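Local coordinates for linoleate 11-lipoxygenase (Gaeumannomyces graminis, PDB 5FX8), which oxidises linoleic and alpha-linolenic acids with molecular oxygen at a catalytic manganese, giving 11S- and 13R-hydroperoxy fatty acids, at residues Q46-N51 with G57-S62; L162-E167 with L273-F278; K221-Q226 with A354-G359; K376-R379 with L383-E386; T550-F555 with E577-I582. All coordinates share one frame; numbering follows the deposited sequence.

Contact 1 (Q46-N51 with G57-S62). With NAG (2-acetamido-2-deoxy-beta-D-glucopyranose), chain E.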
# COMPACT_ATOMS: atom_id res chain seq x y z
N GLN A 46 6.73 -16.83 -27.16
CA GLN A 46 5.88 -17.49 -26.19
C GLN A 46 4.59 -16.73 -26.03
O GLN A 46 3.55 -17.33 -26.05
CB GLN A 46 6.57 -17.64 -24.84
CG GLN A 46 5.93 -18.67 -23.93
CD GLN A 46 6.93 -19.26 -23.01
OE1 GLN A 46 8.03 -18.73 -22.90
NE2 GLN A 46 6.60 -20.37 -22.39
N TYR A 47 4.65 -15.41 -25.89
CA TYR A 47 3.47 -14.56 -26.06
C TYR A 47 3.39 -14.10 -27.51
O TYR A 47 4.35 -13.54 -28.04
CB TYR A 47 3.52 -13.35 -25.13
CG TYR A 47 3.35 -13.64 -23.68
CD1 TYR A 47 2.10 -13.75 -23.11
CD2 TYR A 47 4.45 -13.80 -22.86
CE1 TYR A 47 1.94 -14.01 -21.79
CE2 TYR A 47 4.30 -14.06 -21.54
CZ TYR A 47 3.04 -14.16 -21.01
OH TYR A 47 2.90 -14.41 -19.67
N THR A 48 2.25 -14.32 -28.15
CA THR A 48 2.08 -13.88 -29.53
C THR A 48 0.66 -13.36 -29.75
O THR A 48 -0.25 -13.63 -28.97
CB THR A 48 2.32 -15.01 -30.53
OG1 THR A 48 1.38 -16.06 -30.28
CG2 THR A 48 3.72 -15.57 -30.45
N LEU A 49 0.49 -12.64 -30.84
CA LEU A 49 -0.81 -12.23 -31.32
C LEU A 49 -1.54 -13.40 -31.96
O LEU A 49 -0.92 -14.37 -32.38
CB LEU A 49 -0.66 -11.10 -32.32
CG LEU A 49 -0.23 -9.76 -31.73
CD1 LEU A 49 -0.13 -8.75 -32.85
CD2 LEU A 49 -1.21 -9.32 -30.68
N PRO A 50 -2.88 -13.35 -32.03
CA PRO A 50 -3.61 -14.42 -32.71
C PRO A 50 -3.57 -14.33 -34.21
O PRO A 50 -3.84 -15.33 -34.88
CB PRO A 50 -5.04 -14.23 -32.20
CG PRO A 50 -5.12 -12.79 -31.90
CD PRO A 50 -3.79 -12.42 -31.34
N ASN A 51 -3.21 -13.16 -34.75
CA ASN A 51 -3.28 -12.91 -36.19
C ASN A 51 -2.62 -14.04 -36.99
O ASN A 51 -3.25 -14.62 -37.88
CB ASN A 51 -2.62 -11.56 -36.50
CG ASN A 51 -3.10 -10.46 -35.55
OD1 ASN A 51 -3.31 -10.70 -34.36
ND2 ASN A 51 -3.27 -9.24 -36.07
N GLY A 57 -7.25 -22.41 -33.69
CA GLY A 57 -8.51 -23.00 -33.30
C GLY A 57 -8.46 -23.52 -31.89
O GLY A 57 -9.45 -23.45 -31.14
N ALA A 58 -7.30 -24.02 -31.48
CA ALA A 58 -7.11 -24.43 -30.11
C ALA A 58 -7.06 -23.24 -29.18
O ALA A 58 -7.58 -23.29 -28.06
CB ALA A 58 -5.83 -25.25 -29.99
N ARG A 59 -6.40 -22.16 -29.63
CA ARG A 59 -6.36 -20.91 -28.88
C ARG A 59 -7.76 -20.40 -28.62
O ARG A 59 -8.15 -20.08 -27.49
CB ARG A 59 -5.51 -19.90 -29.66
CG ARG A 59 -5.32 -18.53 -29.06
CD ARG A 59 -4.22 -17.78 -29.80
NE ARG A 59 -3.98 -16.44 -29.28
CZ ARG A 59 -2.81 -15.85 -29.28
NH1 ARG A 59 -1.77 -16.47 -29.78
NH2 ARG A 59 -2.67 -14.64 -28.79
N ASN A 60 -8.57 -20.40 -29.66
CA ASN A 60 -9.98 -20.10 -29.51
C ASN A 60 -10.66 -21.06 -28.53
O ASN A 60 -11.53 -20.64 -27.76
CB ASN A 60 -10.63 -20.16 -30.89
CG ASN A 60 -10.50 -18.86 -31.65
OD1 ASN A 60 -9.97 -17.87 -31.14
ND2 ASN A 60 -11.01 -18.86 -32.88
N ALA A 61 -10.28 -22.33 -28.52
CA ALA A 61 -10.97 -23.25 -27.62
C ALA A 61 -10.66 -22.93 -26.16
O ALA A 61 -11.54 -23.00 -25.30
CB ALA A 61 -10.62 -24.70 -27.93
N SER A 62 -9.41 -22.58 -25.87
CA SER A 62 -9.08 -22.28 -24.49
C SER A 62 -9.80 -21.03 -24.03
O SER A 62 -10.29 -20.98 -22.90
CB SER A 62 -7.58 -22.12 -24.33
OG SER A 62 -6.96 -23.29 -24.78
C1 NAG E . -11.07 -17.77 -33.81
C2 NAG E . -11.31 -18.26 -35.25
C3 NAG E . -11.53 -17.09 -36.20
C4 NAG E . -12.60 -16.15 -35.66
C5 NAG E . -12.23 -15.74 -34.24
C6 NAG E . -13.25 -14.86 -33.59
C7 NAG E . -10.24 -20.36 -35.97
C8 NAG E . -8.96 -20.99 -36.47
N2 NAG E . -10.18 -19.06 -35.71
O3 NAG E . -11.86 -17.56 -37.50
O4 NAG E . -12.70 -14.98 -36.45
O5 NAG E . -12.12 -16.91 -33.43
O6 NAG E . -14.49 -15.55 -33.48
O7 NAG E . -11.26 -21.01 -35.81
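Arg59 reaches Thr48 because its CG stands opposite the backbone N (chi1 -180°) and the chain stays extended as far as NE, carrying the guanidinium off helix 56-69 to the N-terminal loop 46-51. On Thr48, a chi1 of 61° sets OG1 between the backbone N and the carbonyl carbon and turns it to the arginine, on the same side as the residue's own carbonyl oxygen. The grip is end-on and uses two nitrogens. Arg59 NH2 gives a nearly straight bond of 2.6 Å to Thr48 O, which lies in the guanidinium plane although the donor is tilted from the carbonyl plane. Arg59 NH1 bonds to Thr48 OG1 at 3.2 Å, again in plane, and adds a weak, bent bond of 3.3 Å to Thr48 O. Pro50 takes a face instead: its N sits 3.5 Å from Arg59 NH2, above the plane and toward the rim, while Pro50 CB is 3.8 Å from Arg59 NE. The next residue of the helix, Asn60, turns another way and carries an N-linked sugar, its ND2 joined to C1 of the NAG in a covalent bond of 1.4 Å. Around the arginine, Asp53 forms a salt bridge with NH1 and Glu435, at helix 434-444, forms another with NE. Hydrogen bonds in plane, a proline over one face and two carboxylates therefore fix the rotation of a buried guanidinium. Such surroundings would probably keep Arg59 charged, and they tie the start of the modelled chain to its first helix.

Contact 2 (L162-E167 with L273-F278)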
# COMPACT_ATOMS: atom_id res chain seq x y z
N LEU A 162 -1.00 27.32 4.61
CA LEU A 162 -0.51 26.92 3.29
C LEU A 162 -0.39 25.41 3.19
O LEU A 162 -0.67 24.83 2.14
CB LEU A 162 0.82 27.59 2.98
CG LEU A 162 1.46 27.18 1.64
CD1 LEU A 162 0.72 27.76 0.51
CD2 LEU A 162 2.88 27.59 1.56
N LEU A 163 0.03 24.77 4.27
CA LEU A 163 0.05 23.32 4.27
C LEU A 163 -1.35 22.74 4.20
O LEU A 163 -1.55 21.67 3.62
CB LEU A 163 0.79 22.81 5.50
CG LEU A 163 0.88 21.32 5.83
CD1 LEU A 163 2.11 21.09 6.63
CD2 LEU A 163 -0.31 20.84 6.62
N PHE A 164 -2.34 23.42 4.79
CA PHE A 164 -3.69 22.87 4.78
C PHE A 164 -4.32 23.00 3.41
O PHE A 164 -5.10 22.13 2.99
CB PHE A 164 -4.56 23.56 5.82
CG PHE A 164 -5.99 23.16 5.72
CD1 PHE A 164 -6.41 21.91 6.14
CD2 PHE A 164 -6.92 24.02 5.16
CE1 PHE A 164 -7.72 21.52 6.03
CE2 PHE A 164 -8.22 23.65 5.05
CZ PHE A 164 -8.63 22.40 5.49
N SER A 165 -4.04 24.08 2.70
CA SER A 165 -4.60 24.23 1.37
C SER A 165 -3.84 23.37 0.35
O SER A 165 -4.45 22.71 -0.49
CB SER A 165 -4.59 25.70 0.98
OG SER A 165 -3.28 26.18 1.09
N MET A 166 -2.52 23.34 0.44
CA MET A 166 -1.75 22.59 -0.55
C MET A 166 -2.00 21.08 -0.51
O MET A 166 -1.77 20.42 -1.51
CB MET A 166 -0.27 22.86 -0.37
CG MET A 166 0.16 24.19 -0.89
SD MET A 166 -0.51 24.48 -2.52
CE MET A 166 0.85 23.86 -3.48
N GLU A 167 -2.47 20.52 0.61
CA GLU A 167 -2.83 19.11 0.64
C GLU A 167 -3.85 18.76 -0.44
O GLU A 167 -3.84 17.63 -0.94
CB GLU A 167 -3.37 18.73 2.01
CG GLU A 167 -2.31 18.37 3.04
CD GLU A 167 -2.85 18.27 4.47
OE1 GLU A 167 -4.07 18.26 4.68
OE2 GLU A 167 -2.04 18.22 5.41
N LEU A 273 -9.65 23.76 14.61
CA LEU A 273 -10.62 22.67 14.70
C LEU A 273 -11.42 22.53 13.42
O LEU A 273 -11.85 21.42 13.08
CB LEU A 273 -11.57 22.89 15.88
CG LEU A 273 -12.51 21.71 16.15
CD1 LEU A 273 -11.70 20.48 16.44
CD2 LEU A 273 -13.38 22.01 17.31
N ALA A 274 -11.65 23.63 12.72
CA ALA A 274 -12.33 23.53 11.45
C ALA A 274 -11.48 22.77 10.45
O ALA A 274 -11.98 21.91 9.71
CB ALA A 274 -12.66 24.93 10.94
N LYS A 275 -10.18 23.05 10.44
CA LYS A 275 -9.32 22.31 9.55
C LYS A 275 -9.27 20.85 9.93
O LYS A 275 -9.19 20.00 9.06
CB LYS A 275 -7.93 22.92 9.52
CG LYS A 275 -7.90 24.26 8.87
CD LYS A 275 -6.49 24.72 8.72
CE LYS A 275 -5.85 25.06 10.03
NZ LYS A 275 -4.44 25.37 9.77
N ILE A 276 -9.32 20.54 11.23
CA ILE A 276 -9.34 19.14 11.64
C ILE A 276 -10.63 18.45 11.18
O ILE A 276 -10.59 17.31 10.69
CB ILE A 276 -9.15 19.02 13.16
CG1 ILE A 276 -7.76 19.50 13.56
CG2 ILE A 276 -9.25 17.57 13.58
CD1 ILE A 276 -7.46 19.39 15.02
N MET A 277 -11.77 19.12 11.30
CA MET A 277 -13.01 18.50 10.85
C MET A 277 -12.98 18.25 9.34
O MET A 277 -13.39 17.17 8.86
CB MET A 277 -14.21 19.35 11.24
CG MET A 277 -14.37 19.48 12.71
SD MET A 277 -15.86 20.35 13.22
CE MET A 277 -15.45 22.05 12.91
N PHE A 278 -12.49 19.22 8.58
CA PHE A 278 -12.34 19.02 7.15
C PHE A 278 -11.40 17.87 6.87
O PHE A 278 -11.63 17.09 5.95
CB PHE A 278 -11.86 20.29 6.48
CG PHE A 278 -11.64 20.16 4.99
CD1 PHE A 278 -10.45 19.67 4.49
CD2 PHE A 278 -12.60 20.58 4.10
CE1 PHE A 278 -10.24 19.57 3.16
CE2 PHE A 278 -12.40 20.49 2.75
CZ PHE A 278 -11.20 19.97 2.29
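Lys275 lays its aliphatic chain over one face of the Phe164 ring, and this is the tight part of the contact. Its CG stands 3.6 Å from the ring centroid, only 2° off the normal, which makes a well-centred CH-pi contact; beyond it, Lys275 CD comes to 3.4 Å from Phe164 CG. A bend at chi3 (-70°) then carries the lysine tip past the ring to a salt bridge with Asp161, so the chain serves the aromatic with its methylenes and the acid with its NZ. The smaller, more glancing part lies with Phe278. Here Phe164 offers its edge to the face of Phe278 in an offset edge-to-face pair, with ring centroids 5.3 Å apart and planes at 74°; the touching atoms are Phe164 CZ and Phe278 CD1. All three touching side chains are buried, so neither part has a solvent side among them. Phe164 is covered further by Arg168 in a cation-pi contact, and Phe278 meets the ring of His217. Short helix 161-166 is thus wedged between long helix 268-305, which bears Lys275 and Phe278, and strand 246-253, whose Pro249 and Ile252 also pack against Phe164.

Contact 3 (K221-Q226 with A354-G359)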
# COMPACT_ATOMS: atom_id res chain seq x y z
N LYS A 221 -23.21 14.45 5.03
CA LYS A 221 -24.32 14.80 5.89
C LYS A 221 -25.32 13.65 5.99
O LYS A 221 -25.96 13.48 7.04
CB LYS A 221 -24.93 16.07 5.32
CG LYS A 221 -26.06 16.66 6.00
CD LYS A 221 -26.58 17.81 5.18
CE LYS A 221 -26.75 17.38 3.74
NZ LYS A 221 -27.47 18.39 2.92
N LYS A 222 -25.43 12.84 4.94
CA LYS A 222 -26.31 11.68 4.81
C LYS A 222 -26.00 10.54 5.79
O LYS A 222 -26.85 9.68 5.99
CB LYS A 222 -26.22 11.20 3.36
CG LYS A 222 -26.43 9.75 3.10
CD LYS A 222 -26.19 9.42 1.65
CE LYS A 222 -26.60 8.00 1.35
NZ LYS A 222 -26.56 7.71 -0.11
N TYR A 223 -24.85 10.55 6.44
CA TYR A 223 -24.42 9.48 7.32
C TYR A 223 -24.46 9.91 8.78
O TYR A 223 -24.29 11.09 9.11
CB TYR A 223 -23.00 9.02 6.96
CG TYR A 223 -22.85 8.62 5.50
CD1 TYR A 223 -23.71 7.69 4.94
CD2 TYR A 223 -21.91 9.21 4.69
CE1 TYR A 223 -23.61 7.35 3.65
CE2 TYR A 223 -21.79 8.86 3.37
CZ TYR A 223 -22.64 7.93 2.86
OH TYR A 223 -22.57 7.56 1.53
N THR A 224 -24.65 8.93 9.67
CA THR A 224 -24.71 9.12 11.10
C THR A 224 -23.50 8.50 11.75
O THR A 224 -23.24 7.31 11.56
CB THR A 224 -25.97 8.46 11.66
OG1 THR A 224 -27.11 8.90 10.91
CG2 THR A 224 -26.14 8.80 13.13
N PRO A 225 -22.76 9.24 12.56
CA PRO A 225 -21.58 8.68 13.20
C PRO A 225 -21.93 7.56 14.17
O PRO A 225 -23.04 7.46 14.69
CB PRO A 225 -20.98 9.87 13.94
CG PRO A 225 -21.52 11.02 13.26
CD PRO A 225 -22.89 10.67 12.87
N GLN A 226 -20.94 6.71 14.41
CA GLN A 226 -21.05 5.72 15.46
C GLN A 226 -21.17 6.42 16.81
O GLN A 226 -20.59 7.48 17.02
CB GLN A 226 -19.82 4.82 15.48
CG GLN A 226 -19.52 4.07 14.21
CD GLN A 226 -18.36 3.17 14.45
OE1 GLN A 226 -18.52 2.12 15.06
NE2 GLN A 226 -17.18 3.57 14.01
N ALA A 354 -19.32 3.98 5.00
CA ALA A 354 -18.13 3.82 4.16
C ALA A 354 -18.42 2.99 2.92
O ALA A 354 -18.00 3.36 1.83
CB ALA A 354 -17.01 3.17 4.96
N ILE A 355 -19.11 1.86 3.07
CA ILE A 355 -19.40 1.01 1.92
C ILE A 355 -20.44 1.65 1.02
O ILE A 355 -20.43 1.46 -0.19
CB ILE A 355 -19.82 -0.41 2.38
CG1 ILE A 355 -18.60 -1.22 2.79
CG2 ILE A 355 -20.49 -1.20 1.29
CD1 ILE A 355 -17.73 -1.52 1.63
N ASP A 356 -21.36 2.44 1.59
CA ASP A 356 -22.36 3.09 0.75
C ASP A 356 -21.75 4.17 -0.15
O ASP A 356 -22.25 4.40 -1.26
CB ASP A 356 -23.48 3.66 1.63
CG ASP A 356 -24.44 4.60 0.89
OD1 ASP A 356 -25.36 4.10 0.20
OD2 ASP A 356 -24.32 5.84 1.04
N PHE A 357 -20.65 4.79 0.27
CA PHE A 357 -20.16 5.93 -0.50
C PHE A 357 -19.71 5.61 -1.94
O PHE A 357 -20.15 6.31 -2.87
CB PHE A 357 -19.07 6.63 0.30
CG PHE A 357 -18.58 7.86 -0.34
CD1 PHE A 357 -19.31 9.02 -0.28
CD2 PHE A 357 -17.39 7.85 -1.03
CE1 PHE A 357 -18.87 10.16 -0.87
CE2 PHE A 357 -16.94 8.99 -1.63
CZ PHE A 357 -17.68 10.14 -1.55
N PRO A 358 -18.83 4.63 -2.20
CA PRO A 358 -18.44 4.39 -3.61
C PRO A 358 -19.58 3.91 -4.51
O PRO A 358 -19.54 4.15 -5.72
CB PRO A 358 -17.35 3.33 -3.49
CG PRO A 358 -17.59 2.70 -2.16
CD PRO A 358 -18.02 3.81 -1.29
N GLY A 359 -20.56 3.21 -3.95
CA GLY A 359 -21.75 2.90 -4.72
C GLY A 359 -22.59 4.11 -5.04
O GLY A 359 -23.16 4.19 -6.12
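The loop joining strands 212-216 and 235-241 meets helix 351-363 through Lys222 and Tyr223, both of which converge on Asp356. One carboxylate oxygen does the work: Tyr223 OH donates to Asp356 OD2 at 2.5 Å, a bond that reaches the anti side of the carboxylate and lies 16° out of its plane. The same oxygen lies at the edge of the tyrosine ring, in its plane, and ring and carboxylate planes stand 79° apart. Lys222 arrives from the opposite direction to the aspartate, its chain extended beyond CG, and makes a salt bridge that is weak as a hydrogen bond, NZ to Asp356 OD2 at 3.1 Å. Its ammonium has a stronger partner in Tyr219 OH. Lys222 CG also rests over one face of the Tyr223 ring, toward its rim. Beyond the acid, Tyr223 OH approaches Phe357 CA at 3.5 Å, and Phe357 turns inward to Met288 of helix 268-305. That brings the Phe357 side chain to about 9 Å from that of the manganese ligand His290. A loop from the small antiparallel sheet is thereby pinned to a helix that packs on the metal-bearing helix of the lipoxygenase fold.

Contact 4 (K376-R379 with L383-E386)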
# COMPACT_ATOMS: atom_id res chain seq x y z
N LYS A 376 -7.67 14.59 -18.55
CA LYS A 376 -9.11 14.71 -18.74
C LYS A 376 -9.81 15.00 -17.41
O LYS A 376 -10.67 15.88 -17.33
CB LYS A 376 -9.62 13.45 -19.41
CG LYS A 376 -11.09 13.40 -19.61
CD LYS A 376 -11.60 14.57 -20.44
CE LYS A 376 -13.14 14.60 -20.50
NZ LYS A 376 -13.67 15.66 -21.42
N ASP A 377 -9.41 14.30 -16.35
CA ASP A 377 -9.97 14.55 -15.03
C ASP A 377 -9.64 15.96 -14.55
O ASP A 377 -10.54 16.71 -14.15
CB ASP A 377 -9.43 13.52 -14.06
CG ASP A 377 -9.82 13.82 -12.64
OD1 ASP A 377 -11.01 14.09 -12.40
OD2 ASP A 377 -8.95 13.78 -11.76
N LEU A 378 -8.36 16.33 -14.56
CA LEU A 378 -7.99 17.62 -14.00
C LEU A 378 -8.57 18.76 -14.82
O LEU A 378 -8.89 19.81 -14.27
CB LEU A 378 -6.47 17.76 -13.92
CG LEU A 378 -5.75 16.78 -13.02
CD1 LEU A 378 -4.24 16.87 -13.16
CD2 LEU A 378 -6.17 16.97 -11.58
N ARG A 379 -8.71 18.57 -16.12
CA ARG A 379 -9.29 19.63 -16.93
C ARG A 379 -10.77 19.73 -16.69
O ARG A 379 -11.32 20.83 -16.66
CB ARG A 379 -9.03 19.39 -18.42
CG ARG A 379 -7.66 19.76 -18.86
CD ARG A 379 -7.56 19.71 -20.36
NE ARG A 379 -6.19 19.84 -20.81
CZ ARG A 379 -5.57 21.00 -20.98
NH1 ARG A 379 -6.22 22.12 -20.74
NH2 ARG A 379 -4.31 21.04 -21.39
N LEU A 383 -8.30 22.46 -13.28
CA LEU A 383 -7.04 22.62 -12.59
C LEU A 383 -5.80 22.69 -13.49
O LEU A 383 -4.69 22.78 -12.96
CB LEU A 383 -6.86 21.47 -11.59
CG LEU A 383 -8.01 21.26 -10.60
CD1 LEU A 383 -7.68 20.21 -9.63
CD2 LEU A 383 -8.29 22.50 -9.84
N ILE A 384 -5.94 22.67 -14.82
CA ILE A 384 -4.81 22.70 -15.74
C ILE A 384 -4.87 23.94 -16.61
O ILE A 384 -5.90 24.21 -17.24
CB ILE A 384 -4.78 21.46 -16.65
CG1 ILE A 384 -4.54 20.20 -15.83
CG2 ILE A 384 -3.75 21.65 -17.76
CD1 ILE A 384 -4.44 18.97 -16.65
N GLY A 385 -3.76 24.69 -16.68
CA GLY A 385 -3.68 25.91 -17.48
C GLY A 385 -4.51 27.08 -16.98
O GLY A 385 -4.91 27.16 -15.84
N GLU A 386 -4.76 28.03 -17.87
CA GLU A 386 -5.53 29.20 -17.50
C GLU A 386 -6.97 28.96 -17.94
O GLU A 386 -7.36 29.25 -19.07
CB GLU A 386 -4.92 30.47 -18.08
CG GLU A 386 -3.66 30.89 -17.32
CD GLU A 386 -2.98 32.14 -17.87
OE1 GLU A 386 -3.65 32.94 -18.55
OE2 GLU A 386 -1.76 32.32 -17.64
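Ile384 lies across Leu378 and Arg379, and its side chain can be followed outward from the backbone. Ile384 CB is 4.0 Å from Arg379 CG. With CG1 opposite the carbonyl carbon (chi1 -65°), that branch runs toward the helix and Ile384 CG1 comes to 3.7 Å from Leu378 CB; the end of the branch, Ile384 CD1, settles still nearer, 3.6 Å from the same Leu378 CB, and also brushes Arg379 CG and Leu378 CD1. The other branch goes to the arginine head: Ile384 CG2 sits 3.6 Å above the guanidinium plane of Arg379, displaced toward its rim, with NH2 the nearest atom. A methyl thus covers part of one face of the arginine while the two side chains cross at about a right angle. Just before Ile384 the backbone is bonded back to the helix. Leu383 N donates a straight bond of 2.9 Å to Leu378 O, spanning five residues, and the two leucines touch beside it, Leu383 CD1 to Leu378 CD2 at 4.1 Å. At the end of helix 374-380 this is the 6→1 bond and apolar contact that form part of a Schellman-type C-cap. Farther inside, Phe395 packs on Leu378 and Leu383, and Tyr398 of helix 396-420 packs on Leu378 and Ile384. On the outer side the polar end of Arg379 is claimed by another molecule, the co-crystallised zonadhesin: NH1 donates to the carbonyl oxygen of Ala232 of that chain, and Gly234 of the same chain packs against both Arg379 and Ile384.

Contact 5 (T550-F555 with E577-I582)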
# COMPACT_ATOMS: atom_id res chain seq x y z
N THR A 550 8.43 -3.27 -6.52
CA THR A 550 8.38 -1.84 -6.73
C THR A 550 7.94 -1.50 -8.15
O THR A 550 7.99 -2.34 -9.05
CB THR A 550 9.77 -1.32 -6.38
OG1 THR A 550 9.79 -0.95 -5.01
CG2 THR A 550 10.18 -0.20 -7.16
N VAL A 551 7.48 -0.26 -8.34
CA VAL A 551 7.05 0.21 -9.66
C VAL A 551 8.15 0.16 -10.70
O VAL A 551 7.88 -0.04 -11.89
CB VAL A 551 6.51 1.63 -9.56
CG1 VAL A 551 6.15 2.16 -10.95
CG2 VAL A 551 5.36 1.68 -8.62
N ARG A 552 9.40 0.34 -10.32
CA ARG A 552 10.46 0.17 -11.30
C ARG A 552 10.57 -1.26 -11.83
O ARG A 552 11.01 -1.45 -12.97
CB ARG A 552 11.79 0.59 -10.72
CG ARG A 552 11.66 1.79 -9.94
CD ARG A 552 13.03 2.31 -9.56
NE ARG A 552 13.98 2.14 -10.64
CZ ARG A 552 15.30 2.25 -10.47
NH1 ARG A 552 15.81 2.49 -9.29
NH2 ARG A 552 16.12 2.10 -11.49
N ASP A 553 10.20 -2.27 -11.05
CA ASP A 553 10.25 -3.66 -11.50
C ASP A 553 8.94 -4.09 -12.12
O ASP A 553 8.74 -5.29 -12.32
CB ASP A 553 10.57 -4.63 -10.33
CG ASP A 553 11.66 -4.10 -9.40
OD1 ASP A 553 12.81 -3.95 -9.88
OD2 ASP A 553 11.38 -3.83 -8.20
N ALA A 554 8.04 -3.15 -12.41
CA ALA A 554 6.71 -3.53 -12.86
C ALA A 554 6.74 -4.43 -14.08
O ALA A 554 5.97 -5.38 -14.16
CB ALA A 554 5.86 -2.31 -13.17
N PHE A 555 7.61 -4.14 -15.05
CA PHE A 555 7.58 -4.87 -16.31
C PHE A 555 8.73 -5.84 -16.43
O PHE A 555 8.92 -6.44 -17.49
CB PHE A 555 7.57 -3.89 -17.49
CG PHE A 555 6.50 -2.88 -17.38
CD1 PHE A 555 5.19 -3.26 -17.43
CD2 PHE A 555 6.81 -1.57 -17.13
CE1 PHE A 555 4.20 -2.36 -17.28
CE2 PHE A 555 5.82 -0.67 -16.98
CZ PHE A 555 4.50 -1.06 -17.06
N GLU A 577 15.47 2.75 -16.22
CA GLU A 577 16.32 3.92 -16.05
C GLU A 577 15.48 5.18 -15.81
O GLU A 577 15.85 6.03 -14.98
CB GLU A 577 17.25 4.08 -17.25
CG GLU A 577 18.01 5.43 -17.32
CD GLU A 577 19.03 5.71 -16.18
OE1 GLU A 577 18.62 5.86 -14.99
OE2 GLU A 577 20.24 5.84 -16.48
N ASP A 578 14.33 5.32 -16.49
CA ASP A 578 13.50 6.51 -16.33
C ASP A 578 12.99 6.64 -14.90
O ASP A 578 13.07 7.71 -14.29
CB ASP A 578 12.31 6.50 -17.28
CG ASP A 578 12.69 6.67 -18.72
OD1 ASP A 578 13.87 6.97 -19.05
OD2 ASP A 578 11.78 6.49 -19.55
N THR A 579 12.43 5.54 -14.37
CA THR A 579 11.97 5.54 -12.99
C THR A 579 13.13 5.61 -12.01
O THR A 579 12.92 6.01 -10.86
CB THR A 579 11.11 4.31 -12.71
OG1 THR A 579 11.85 3.11 -12.94
CG2 THR A 579 9.87 4.31 -13.58
N GLY A 580 14.35 5.27 -12.41
CA GLY A 580 15.48 5.57 -11.56
C GLY A 580 15.69 7.06 -11.42
O GLY A 580 15.92 7.58 -10.32
N ARG A 581 15.60 7.79 -12.53
CA ARG A 581 15.70 9.24 -12.46
C ARG A 581 14.59 9.81 -11.59
O ARG A 581 14.83 10.68 -10.74
CB ARG A 581 15.62 9.86 -13.85
CG ARG A 581 16.93 10.12 -14.52
CD ARG A 581 16.73 10.44 -16.00
NE ARG A 581 16.22 11.79 -16.24
CZ ARG A 581 16.96 12.82 -16.63
NH1 ARG A 581 18.27 12.68 -16.82
NH2 ARG A 581 16.39 14.00 -16.82
N ILE A 582 13.37 9.34 -11.80
CA ILE A 582 12.24 9.93 -11.09
C ILE A 582 12.35 9.65 -9.60
O ILE A 582 12.07 10.51 -8.76
CB ILE A 582 10.91 9.41 -11.68
CG1 ILE A 582 10.72 9.95 -13.09
CG2 ILE A 582 9.75 9.79 -10.79
CD1 ILE A 582 9.64 9.25 -13.87
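Arg552 meets helix 566-587 at Thr579 and Gly580 with a long, bent side chain, and hydrogen bonds come first. Arg552 NE makes a weak bond to Thr579 OG1, 3.3 Å long and well off straight at 130°. Neither group depends on it alone: Thr579 OG1 is also bonded to Phe575 O, one turn back along its own helix, and Arg552 NH2 donates to Val576 O of the same helix, which is the stronger polar hold on the guanidinium. Thr579 chi1 of 60° turns the hydroxyl toward the arginine. Next come the van der Waals contacts. The guanidinium lies flat on the helix backbone, with Gly580 CA 3.5 Å above its plane and over its centre; Arg552 CZ is 3.7 Å from Gly580 N. The bend at chi3 (38°) folds the group down onto that surface. Nearer the backbone of the arginine, Arg552 CG touches Thr579 OG1 at 3.3 Å and Thr579 CB at 3.8 Å, as the two side chains slide past each other in opposite directions. Electrostatics are more distant. Glu577 OE1, 5.7 Å from Arg552 NH2, adds an opposite charge nearby without touching, and any effect is probably modest. Behind Arg552, the 3-10 turn and the residue before it are tied to the C-terminal tail: Val551 pairs by backbone bonds with Asn612, and Thr550 OG1 bonds to Ala610 O. That tail ends at Val618, whose carboxylate ligates manganese, the C-terminal metal ligation characteristic of lipoxygenases.

In the fold
In contact 3 the Phe357 side chain is about 14 Å from the manganese. Contact 2 shares its framework through helix 268-305, which carries His290 and His294, and the centres of contacts 2 and 3 are 22 Å apart; their segments alternate along the chain. Contact 5 lies away from the metal site and is related to it only indirectly, through the C-terminal tail. Contacts 4 and 5, with centres 26 Å apart, both border helix 396-420 and both touch the zonadhesin chain. Contact 1 is peripheral: its centre is 36 Å from the chain centre and 54 Å from that of contact 2, while its nearest atoms come within about 10 Å of contact 5.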